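Local coordinates for dihydroxyacetone kinase (Citrobacter freundii, PDB 1UN8), which phosphorylates dihydroxyacetone with ATP and a divalent metal ion, giving dihydroxyacetone phosphate in glycerol fermentation, at residues R253-V264 and D299-L310; A344-P352 and T415-R423. All coordinates share one frame; numbering follows the deposited sequence.

Contact 1 and contact 2 follow each other along the chain, the first complete before the second begins, and they share no helix, strand or sheet. Residues 253-264 and 299-310 form neighbouring strands of a mixed sheet in the DhaK region, with the substrate-binding residues and active-site H220. Residues 344-352 lie in the loop between strand 338-339 and helix 356-371 and pack on helix 413-427 of the eight-helix barrel, which binds ATP and a phospholipid. The centres of contacts 1 and 2 are 53 Å apart, their nearest atoms about 37 Å. The two thus stand in separate halves of the kinase, substrate-binding and ATP-binding, and both touch the second subunit of the homodimer.

Contact 1 (R253-V264 and D299-L310); sequences RLAVMINNLGGV and DMKGFSLTAIVL
L254 to N260 pair with F303 to V309 as antiparallel neighbours in the mixed sheet of the DhaK domain, which continues through strand 186-192 beside 301-309 and strand 285-292 beside 254-260. The hydrogen-bonded pairs A255-I308, M257-T306 and N259-S304 tie the backbones together; M257 N to T306 O measures 2.8 Å. On one face I258 CG1 meets L305 CD2 at 3.9 Å, and V256 and F303 pack on L276 and M269 of helix 266-277, a setting that suits apolar residues. Past the strand, L261 packs tightly beside M300: its CB sits 3.1 Å from G302 O and its CG 3.4 Å from M300 CE, while CD2 crowds F303 N, a placement that is doubtful. M300 and L261 lie about 8 Å, side chain to side chain, from active-site H220 and substrate-binding H61 respectively. Around L261, N260 OD1 accepts from G262 N, making an Asx turn. K301 NZ forms salt bridges with E268 and with D299 of the second subunit, so this end lies at the dimer interface. On the other face, N259 has CG anti to its backbone N (chi1 177°), carrying the amide alongside S304; ND2 donates to V295 O and, within the amide plane, to S304 OG at 3.2 Å.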
loop_
_atom_site.group_PDB
_atom_site.type_symbol
_atom_site.label_atom_id
_atom_site.label_comp_id
_atom_site.label_asym_id
_atom_site.label_seq_id
_atom_site.Cartn_x
_atom_site.Cartn_y
_atom_site.Cartn_z
ATOM N N ARG A 253 -13.727 -11.456 24.012
ATOM C CA ARG A 253 -13.052 -11.750 22.762
ATOM C C ARG A 253 -12.933 -10.475 21.928
ATOM O O ARG A 253 -13.699 -9.519 22.111
ATOM C CB ARG A 253 -13.808 -12.837 21.988
ATOM C CG ARG A 253 -14.007 -14.134 22.777
ATOM C CD ARG A 253 -12.733 -14.571 23.477
ATOM N NE ARG A 253 -11.696 -15.000 22.540
ATOM C CZ ARG A 253 -10.466 -15.355 22.909
ATOM N NH1 ARG A 253 -10.132 -15.327 24.193
ATOM N NH2 ARG A 253 -9.573 -15.738 22.002
ATOM N N LEU A 254 -11.970 -10.479 21.008
ATOM C CA LEU A 254 -11.693 -9.318 20.173
ATOM C C LEU A 254 -11.368 -9.604 18.716
ATOM O O LEU A 254 -10.788 -10.620 18.355
ATOM C CB LEU A 254 -10.483 -8.533 20.726
ATOM C CG LEU A 254 -10.496 -8.067 22.186
ATOM C CD1 LEU A 254 -9.090 -7.781 22.670
ATOM C CD2 LEU A 254 -11.364 -6.832 22.342
ATOM N N ALA A 255 -11.763 -8.663 17.896
ATOM C CA ALA A 255 -11.447 -8.686 16.479
ATOM C C ALA A 255 -10.464 -7.509 16.343
ATOM O O ALA A 255 -10.757 -6.426 16.849
ATOM C CB ALA A 255 -12.675 -8.473 15.599
ATOM N N VAL A 256 -9.330 -7.680 15.681
ATOM C CA VAL A 256 -8.374 -6.588 15.537
ATOM C C VAL A 256 -8.078 -6.286 14.077
ATOM O O VAL A 256 -7.774 -7.189 13.286
ATOM C CB VAL A 256 -7.042 -6.911 16.269
ATOM C CG1 VAL A 256 -5.969 -5.893 15.922
ATOM C CG2 VAL A 256 -7.279 -6.951 17.773
ATOM N N MET A 257 -8.172 -5.008 13.730
ATOM C CA MET A 257 -7.902 -4.583 12.372
ATOM C C MET A 257 -6.549 -3.872 12.260
ATOM O O MET A 257 -6.310 -2.853 12.916
ATOM C CB MET A 257 -9.018 -3.663 11.882
ATOM C CG MET A 257 -8.689 -2.931 10.596
ATOM S SD MET A 257 -10.104 -2.033 9.920
ATOM C CE MET A 257 -10.543 -0.986 11.310
ATOM N N ILE A 258 -5.662 -4.432 11.442
ATOM C CA ILE A 258 -4.336 -3.858 11.198
ATOM C C ILE A 258 -4.434 -3.079 9.883
ATOM O O ILE A 258 -4.464 -3.661 8.798
ATOM C CB ILE A 258 -3.264 -4.957 11.057
ATOM C CG1 ILE A 258 -3.319 -5.886 12.269
ATOM C CG2 ILE A 258 -1.883 -4.340 10.947
ATOM C CD1 ILE A 258 -3.427 -7.353 11.923
ATOM N N ASN A 259 -4.482 -1.762 10.011
ATOM C CA ASN A 259 -4.630 -0.840 8.899
ATOM C C ASN A 259 -3.340 -0.117 8.500
ATOM O O ASN A 259 -2.622 0.429 9.338
ATOM C CB ASN A 259 -5.703 0.189 9.258
ATOM C CG ASN A 259 -5.896 1.251 8.177
ATOM O OD1 ASN A 259 -6.267 0.942 7.042
ATOM N ND2 ASN A 259 -5.656 2.514 8.535
ATOM N N ASN A 260 -3.063 -0.104 7.204
ATOM C CA ASN A 260 -1.878 0.554 6.687
ATOM C C ASN A 260 -2.288 1.967 6.295
ATOM O O ASN A 260 -3.131 2.131 5.407
ATOM C CB ASN A 260 -1.359 -0.186 5.460
ATOM C CG ASN A 260 -0.024 0.359 4.983
ATOM O OD1 ASN A 260 0.256 1.554 5.118
ATOM N ND2 ASN A 260 0.801 -0.510 4.413
ATOM N N LEU A 261 -1.711 2.983 6.941
ATOM C CA LEU A 261 -2.086 4.355 6.616
ATOM C C LEU A 261 -1.718 4.764 5.180
ATOM O O LEU A 261 -2.144 5.824 4.697
ATOM C CB LEU A 261 -1.486 5.336 7.626
ATOM C CG LEU A 261 -2.281 5.658 8.903
ATOM C CD1 LEU A 261 -3.680 5.073 8.842
ATOM C CD2 LEU A 261 -1.540 5.148 10.101
ATOM N N GLY A 262 -0.920 3.935 4.504
ATOM C CA GLY A 262 -0.590 4.231 3.126
ATOM C C GLY A 262 0.843 4.135 2.671
ATOM O O GLY A 262 1.088 3.891 1.485
ATOM N N GLY A 263 1.790 4.315 3.587
ATOM C CA GLY A 263 3.185 4.273 3.205
ATOM C C GLY A 263 4.057 3.187 3.801
ATOM O O GLY A 263 5.267 3.174 3.581
ATOM N N VAL A 264 3.481 2.273 4.558
ATOM C CA VAL A 264 4.295 1.215 5.124
ATOM C C VAL A 264 4.454 0.108 4.091
ATOM O O VAL A 264 3.524 -0.182 3.335
ATOM C CB VAL A 264 3.654 0.643 6.378
ATOM C CG1 VAL A 264 4.528 -0.453 6.942
ATOM C CG2 VAL A 264 3.438 1.760 7.392
ATOM N N ASP A 299 -0.242 8.755 1.420
ATOM C CA ASP A 299 0.880 7.832 1.557
ATOM C C ASP A 299 1.580 7.851 2.921
ATOM O O ASP A 299 2.736 7.435 3.043
ATOM C CB ASP A 299 1.896 8.090 0.446
ATOM C CG ASP A 299 2.571 9.439 0.567
ATOM O OD1 ASP A 299 2.103 10.282 1.353
ATOM O OD2 ASP A 299 3.572 9.660 -0.140
ATOM N N MET A 300 0.871 8.312 3.945
ATOM C CA MET A 300 1.420 8.375 5.295
ATOM C C MET A 300 2.092 7.070 5.716
ATOM O O MET A 300 1.465 6.012 5.700
ATOM C CB MET A 300 0.308 8.710 6.289
ATOM C CG MET A 300 0.772 8.894 7.725
ATOM S SD MET A 300 -0.434 9.851 8.666
ATOM C CE MET A 300 -0.903 8.629 9.840
ATOM N N LYS A 301 3.359 7.141 6.111
ATOM C CA LYS A 301 4.036 5.933 6.531
ATOM C C LYS A 301 3.778 5.610 7.996
ATOM O O LYS A 301 4.633 5.821 8.854
ATOM C CB LYS A 301 5.539 6.020 6.268
ATOM C CG LYS A 301 6.270 4.734 6.644
ATOM C CD LYS A 301 7.530 4.476 5.830
ATOM C CE LYS A 301 7.994 3.031 6.072
ATOM N NZ LYS A 301 9.164 2.605 5.245
ATOM N N GLY A 302 2.584 5.088 8.265
ATOM C CA GLY A 302 2.198 4.706 9.615
ATOM C C GLY A 302 1.125 3.632 9.521
ATOM O O GLY A 302 0.670 3.302 8.418
ATOM N N PHE A 303 0.708 3.076 10.653
ATOM C CA PHE A 303 -0.333 2.052 10.641
ATOM C C PHE A 303 -1.209 2.259 11.856
ATOM O O PHE A 303 -0.829 2.981 12.772
ATOM C CB PHE A 303 0.288 0.647 10.664
ATOM C CG PHE A 303 1.006 0.311 11.946
ATOM C CD1 PHE A 303 0.306 -0.218 13.040
ATOM C CD2 PHE A 303 2.379 0.540 12.075
ATOM C CE1 PHE A 303 0.962 -0.512 14.243
ATOM C CE2 PHE A 303 3.049 0.251 13.273
ATOM C CZ PHE A 303 2.340 -0.274 14.358
ATOM N N SER A 304 -2.395 1.659 11.863
ATOM C CA SER A 304 -3.266 1.783 13.025
ATOM C C SER A 304 -3.754 0.419 13.451
ATOM O O SER A 304 -3.815 -0.506 12.647
ATOM C CB SER A 304 -4.425 2.736 12.726
ATOM O OG SER A 304 -5.244 2.232 11.685
ATOM N N LEU A 305 -4.059 0.296 14.735
ATOM C CA LEU A 305 -4.575 -0.936 15.287
ATOM C C LEU A 305 -5.934 -0.633 15.893
ATOM O O LEU A 305 -6.051 0.231 16.768
ATOM C CB LEU A 305 -3.646 -1.465 16.369
ATOM C CG LEU A 305 -2.309 -1.993 15.876
ATOM C CD1 LEU A 305 -1.417 -2.325 17.064
ATOM C CD2 LEU A 305 -2.543 -3.213 15.003
ATOM N N THR A 306 -6.963 -1.324 15.403
ATOM C CA THR A 306 -8.317 -1.144 15.919
ATOM C C THR A 306 -8.845 -2.425 16.558
ATOM O O THR A 306 -8.842 -3.488 15.934
ATOM C CB THR A 306 -9.310 -0.747 14.830
ATOM O OG1 THR A 306 -8.937 0.509 14.267
ATOM C CG2 THR A 306 -10.695 -0.625 15.421
ATOM N N ALA A 307 -9.286 -2.315 17.804
ATOM C CA ALA A 307 -9.842 -3.449 18.525
ATOM C C ALA A 307 -11.331 -3.192 18.734
ATOM O O ALA A 307 -11.728 -2.108 19.160
ATOM C CB ALA A 307 -9.145 -3.615 19.871
ATOM N N ILE A 308 -12.144 -4.182 18.386
ATOM C CA ILE A 308 -13.590 -4.109 18.576
ATOM C C ILE A 308 -14.005 -5.291 19.455
ATOM O O ILE A 308 -13.613 -6.432 19.194
ATOM C CB ILE A 308 -14.356 -4.184 17.243
ATOM C CG1 ILE A 308 -15.850 -4.231 17.533
ATOM C CG2 ILE A 308 -13.927 -5.411 16.436
ATOM C CD1 ILE A 308 -16.639 -3.155 16.821
ATOM N N VAL A 309 -14.780 -5.010 20.501
ATOM C CA VAL A 309 -15.232 -6.045 21.426
ATOM C C VAL A 309 -16.314 -6.891 20.783
ATOM O O VAL A 309 -17.296 -6.369 20.264
ATOM C CB VAL A 309 -15.792 -5.427 22.725
ATOM C CG1 VAL A 309 -16.247 -6.528 23.671
ATOM C CG2 VAL A 309 -14.732 -4.562 23.387
ATOM N N LEU A 310 -16.135 -8.203 20.817
ATOM C CA LEU A 310 -17.107 -9.102 20.221
ATOM C C LEU A 310 -18.220 -9.487 21.196
ATOM O O LEU A 310 -18.237 -10.589 21.741
ATOM C CB LEU A 310 -16.400 -10.352 19.705
ATOM C CG LEU A 310 -15.300 -10.095 18.672
ATOM C CD1 LEU A 310 -14.625 -11.407 18.300
ATOM C CD2 LEU A 310 -15.903 -9.428 17.448
HETATM O O HOH W 1 -6.854 0.094 12.422
#

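Contact 2 (A344-P352 and T415-R423); sequences ASARVEFQP and TLFALIGER
Residues 344-352 have no regular secondary structure and run beside helix 413-427, with V348 CA 6.3 Å from L419 CA and F350 CA 6.6 Å from T415 CA. V348 and F350 turn their side chains toward the helix while E349 between them turns away, the alternation expected of an extended chain. The helix answers with T415, A418/L419 and E422, about one turn apart and so along one side. E422 reaches out with CG anti to its own backbone N (chi1 -174°), and OE2 accepts from V348 N at 2.6 Å, on the syn side but tilted from the carboxylate plane, with an N-H...O angle of 165°. V348 CG1 is pressed tightly against that carboxylate, 3.0 Å from E422 OE2, and also touches L419 CD1. V348 CG2 lies 4.2 Å from A418 CB, whose small size is consistent with a close approach; R127 of the second subunit packs on both residues. L419 places CD2 over the face of the F350 ring, 3.9 Å from its centroid and 9° off the normal, a CH-pi contact, and P409 touches both. T415 CG2 packs on F350 CB at 3.4 Å; its OG1 is hydrogen-bonded to N412 OD1. Apolar packing thus holds the loop to the barrel, and one carboxylate bond to a backbone N-H probably fixes where along the helix V348 sits.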
loop_
_atom_site.group_PDB
_atom_site.type_symbol
_atom_site.label_atom_id
_atom_site.label_comp_id
_atom_site.label_asym_id
_atom_site.label_seq_id
_atom_site.Cartn_x
_atom_site.Cartn_y
_atom_site.Cartn_z
ATOM N N ALA A 344 17.960 -36.084 1.108
ATOM C CA ALA A 344 19.191 -36.867 1.017
ATOM C C ALA A 344 20.417 -35.956 1.107
ATOM O O ALA A 344 20.410 -34.834 0.592
ATOM C CB ALA A 344 19.212 -37.658 -0.300
ATOM N N SER A 345 21.465 -36.446 1.766
ATOM C CA SER A 345 22.701 -35.684 1.930
ATOM C C SER A 345 23.234 -35.201 0.589
ATOM O O SER A 345 23.565 -36.004 -0.287
ATOM C CB SER A 345 23.771 -36.540 2.615
ATOM O OG SER A 345 25.005 -35.844 2.679
ATOM N N ALA A 346 23.312 -33.887 0.428
ATOM C CA ALA A 346 23.817 -33.317 -0.811
ATOM C C ALA A 346 25.272 -33.746 -0.984
ATOM O O ALA A 346 25.707 -34.066 -2.092
ATOM C CB ALA A 346 23.712 -31.796 -0.766
ATOM N N ARG A 347 26.008 -33.761 0.124
ATOM C CA ARG A 347 27.417 -34.139 0.137
ATOM C C ARG A 347 27.737 -35.302 -0.800
ATOM O O ARG A 347 27.149 -36.372 -0.708
ATOM C CB ARG A 347 27.836 -34.487 1.567
ATOM C CG ARG A 347 29.149 -35.235 1.692
ATOM C CD ARG A 347 29.297 -35.744 3.117
ATOM N NE ARG A 347 29.980 -37.030 3.174
ATOM C CZ ARG A 347 30.006 -37.812 4.254
ATOM N NH1 ARG A 347 29.382 -37.430 5.368
ATOM N NH2 ARG A 347 30.651 -38.972 4.227
ATOM N N VAL A 348 28.681 -35.074 -1.706
ATOM C CA VAL A 348 29.092 -36.094 -2.661
ATOM C C VAL A 348 30.012 -37.121 -2.006
ATOM O O VAL A 348 30.944 -36.775 -1.273
ATOM C CB VAL A 348 29.811 -35.460 -3.890
ATOM C CG1 VAL A 348 30.875 -34.480 -3.430
ATOM C CG2 VAL A 348 30.444 -36.545 -4.749
ATOM N N GLU A 349 29.728 -38.390 -2.274
ATOM C CA GLU A 349 30.506 -39.491 -1.730
ATOM C C GLU A 349 31.606 -39.910 -2.690
ATOM O O GLU A 349 31.453 -39.811 -3.908
ATOM C CB GLU A 349 29.604 -40.684 -1.447
ATOM C CG GLU A 349 28.832 -40.589 -0.154
ATOM C CD GLU A 349 27.542 -41.383 -0.212
ATOM O OE1 GLU A 349 27.562 -42.520 -0.740
ATOM O OE2 GLU A 349 26.510 -40.872 0.277
ATOM N N PHE A 350 32.710 -40.400 -2.133
ATOM C CA PHE A 350 33.842 -40.811 -2.944
ATOM C C PHE A 350 34.858 -41.570 -2.111
ATOM O O PHE A 350 34.815 -41.554 -0.880
ATOM C CB PHE A 350 34.519 -39.576 -3.537
ATOM C CG PHE A 350 35.176 -38.701 -2.507
ATOM C CD1 PHE A 350 36.535 -38.820 -2.233
ATOM C CD2 PHE A 350 34.429 -37.768 -1.792
ATOM C CE1 PHE A 350 37.145 -38.024 -1.263
ATOM C CE2 PHE A 350 35.026 -36.964 -0.818
ATOM C CZ PHE A 350 36.388 -37.092 -0.553
ATOM N N GLN A 351 35.791 -42.218 -2.797
ATOM C CA GLN A 351 36.837 -42.965 -2.128
ATOM C C GLN A 351 38.157 -42.627 -2.803
ATOM O O GLN A 351 38.300 -42.778 -4.017
ATOM C CB GLN A 351 36.558 -44.463 -2.232
ATOM C CG GLN A 351 37.082 -45.260 -1.048
ATOM C CD GLN A 351 36.466 -44.803 0.269
ATOM O OE1 GLN A 351 35.245 -44.825 0.437
ATOM N NE2 GLN A 351 37.312 -44.382 1.208
ATOM N N PRO A 352 39.141 -42.150 -2.025
ATOM C CA PRO A 352 40.439 -41.802 -2.606
ATOM C C PRO A 352 40.984 -42.929 -3.483
ATOM O O PRO A 352 40.921 -44.101 -3.115
ATOM C CB PRO A 352 41.309 -41.535 -1.377
ATOM C CG PRO A 352 40.330 -40.939 -0.418
ATOM C CD PRO A 352 39.116 -41.851 -0.581
ATOM N N THR A 415 33.246 -38.592 -10.469
ATOM C CA THR A 415 33.206 -38.297 -9.044
ATOM C C THR A 415 34.210 -37.203 -8.697
ATOM O O THR A 415 33.952 -36.375 -7.821
ATOM C CB THR A 415 33.500 -39.566 -8.229
ATOM O OG1 THR A 415 32.592 -40.599 -8.637
ATOM C CG2 THR A 415 33.314 -39.308 -6.739
ATOM N N LEU A 416 35.348 -37.195 -9.386
ATOM C CA LEU A 416 36.357 -36.172 -9.141
ATOM C C LEU A 416 35.794 -34.803 -9.451
ATOM O O LEU A 416 35.904 -33.886 -8.640
ATOM C CB LEU A 416 37.599 -36.387 -10.003
ATOM C CG LEU A 416 38.632 -35.270 -9.819
ATOM C CD1 LEU A 416 39.174 -35.295 -8.386
ATOM C CD2 LEU A 416 39.759 -35.438 -10.824
ATOM N N PHE A 417 35.197 -34.660 -10.629
ATOM C CA PHE A 417 34.617 -33.380 -11.016
ATOM C C PHE A 417 33.534 -32.995 -10.016
ATOM O O PHE A 417 33.509 -31.870 -9.507
ATOM C CB PHE A 417 34.030 -33.447 -12.437
ATOM C CG PHE A 417 35.062 -33.321 -13.538
ATOM C CD1 PHE A 417 34.665 -33.163 -14.863
ATOM C CD2 PHE A 417 36.426 -33.357 -13.252
ATOM C CE1 PHE A 417 35.605 -33.045 -15.880
ATOM C CE2 PHE A 417 37.371 -33.238 -14.263
ATOM C CZ PHE A 417 36.959 -33.080 -15.581
ATOM N N ALA A 418 32.649 -33.943 -9.729
ATOM C CA ALA A 418 31.567 -33.711 -8.782
ATOM C C ALA A 418 32.130 -33.233 -7.442
ATOM O O ALA A 418 31.530 -32.395 -6.774
ATOM C CB ALA A 418 30.762 -34.992 -8.588
ATOM N N LEU A 419 33.286 -33.759 -7.055
ATOM C CA LEU A 419 33.893 -33.363 -5.791
ATOM C C LEU A 419 34.436 -31.938 -5.846
ATOM O O LEU A 419 34.282 -31.170 -4.894
ATOM C CB LEU A 419 35.016 -34.325 -5.414
ATOM C CG LEU A 419 35.723 -33.909 -4.123
ATOM C CD1 LEU A 419 34.714 -33.871 -2.979
ATOM C CD2 LEU A 419 36.856 -34.878 -3.827
ATOM N N ILE A 420 35.082 -31.599 -6.957
ATOM C CA ILE A 420 35.623 -30.256 -7.141
ATOM C C ILE A 420 34.441 -29.292 -7.173
ATOM O O ILE A 420 34.454 -28.251 -6.507
ATOM C CB ILE A 420 36.417 -30.145 -8.474
ATOM C CG1 ILE A 420 37.673 -31.014 -8.401
ATOM C CG2 ILE A 420 36.799 -28.694 -8.758
ATOM C CD1 ILE A 420 38.387 -31.159 -9.724
ATOM N N GLY A 421 33.420 -29.656 -7.946
ATOM C CA GLY A 421 32.243 -28.820 -8.063
ATOM C C GLY A 421 31.647 -28.496 -6.710
ATOM O O GLY A 421 31.142 -27.395 -6.475
ATOM N N GLU A 422 31.721 -29.461 -5.806
ATOM C CA GLU A 422 31.181 -29.277 -4.475
ATOM C C GLU A 422 32.075 -28.407 -3.605
ATOM O O GLU A 422 31.592 -27.586 -2.838
ATOM C CB GLU A 422 30.999 -30.633 -3.801
ATOM C CG GLU A 422 30.297 -30.570 -2.452
ATOM C CD GLU A 422 30.458 -31.856 -1.652
ATOM O OE1 GLU A 422 31.564 -32.097 -1.111
ATOM O OE2 GLU A 422 29.474 -32.627 -1.572
ATOM N N ARG A 423 33.380 -28.572 -3.744
ATOM C CA ARG A 423 34.322 -27.829 -2.920
ATOM C C ARG A 423 34.679 -26.388 -3.310
ATOM O O ARG A 423 34.997 -25.579 -2.443
ATOM C CB ARG A 423 35.610 -28.648 -2.788
ATOM C CG ARG A 423 35.435 -30.014 -2.133
ATOM C CD ARG A 423 36.073 -30.052 -0.749
ATOM N NE ARG A 423 35.277 -29.330 0.240
ATOM C CZ ARG A 423 35.790 -28.626 1.247
ATOM N NH1 ARG A 423 37.108 -28.539 1.399
ATOM N NH2 ARG A 423 34.984 -28.009 2.103
#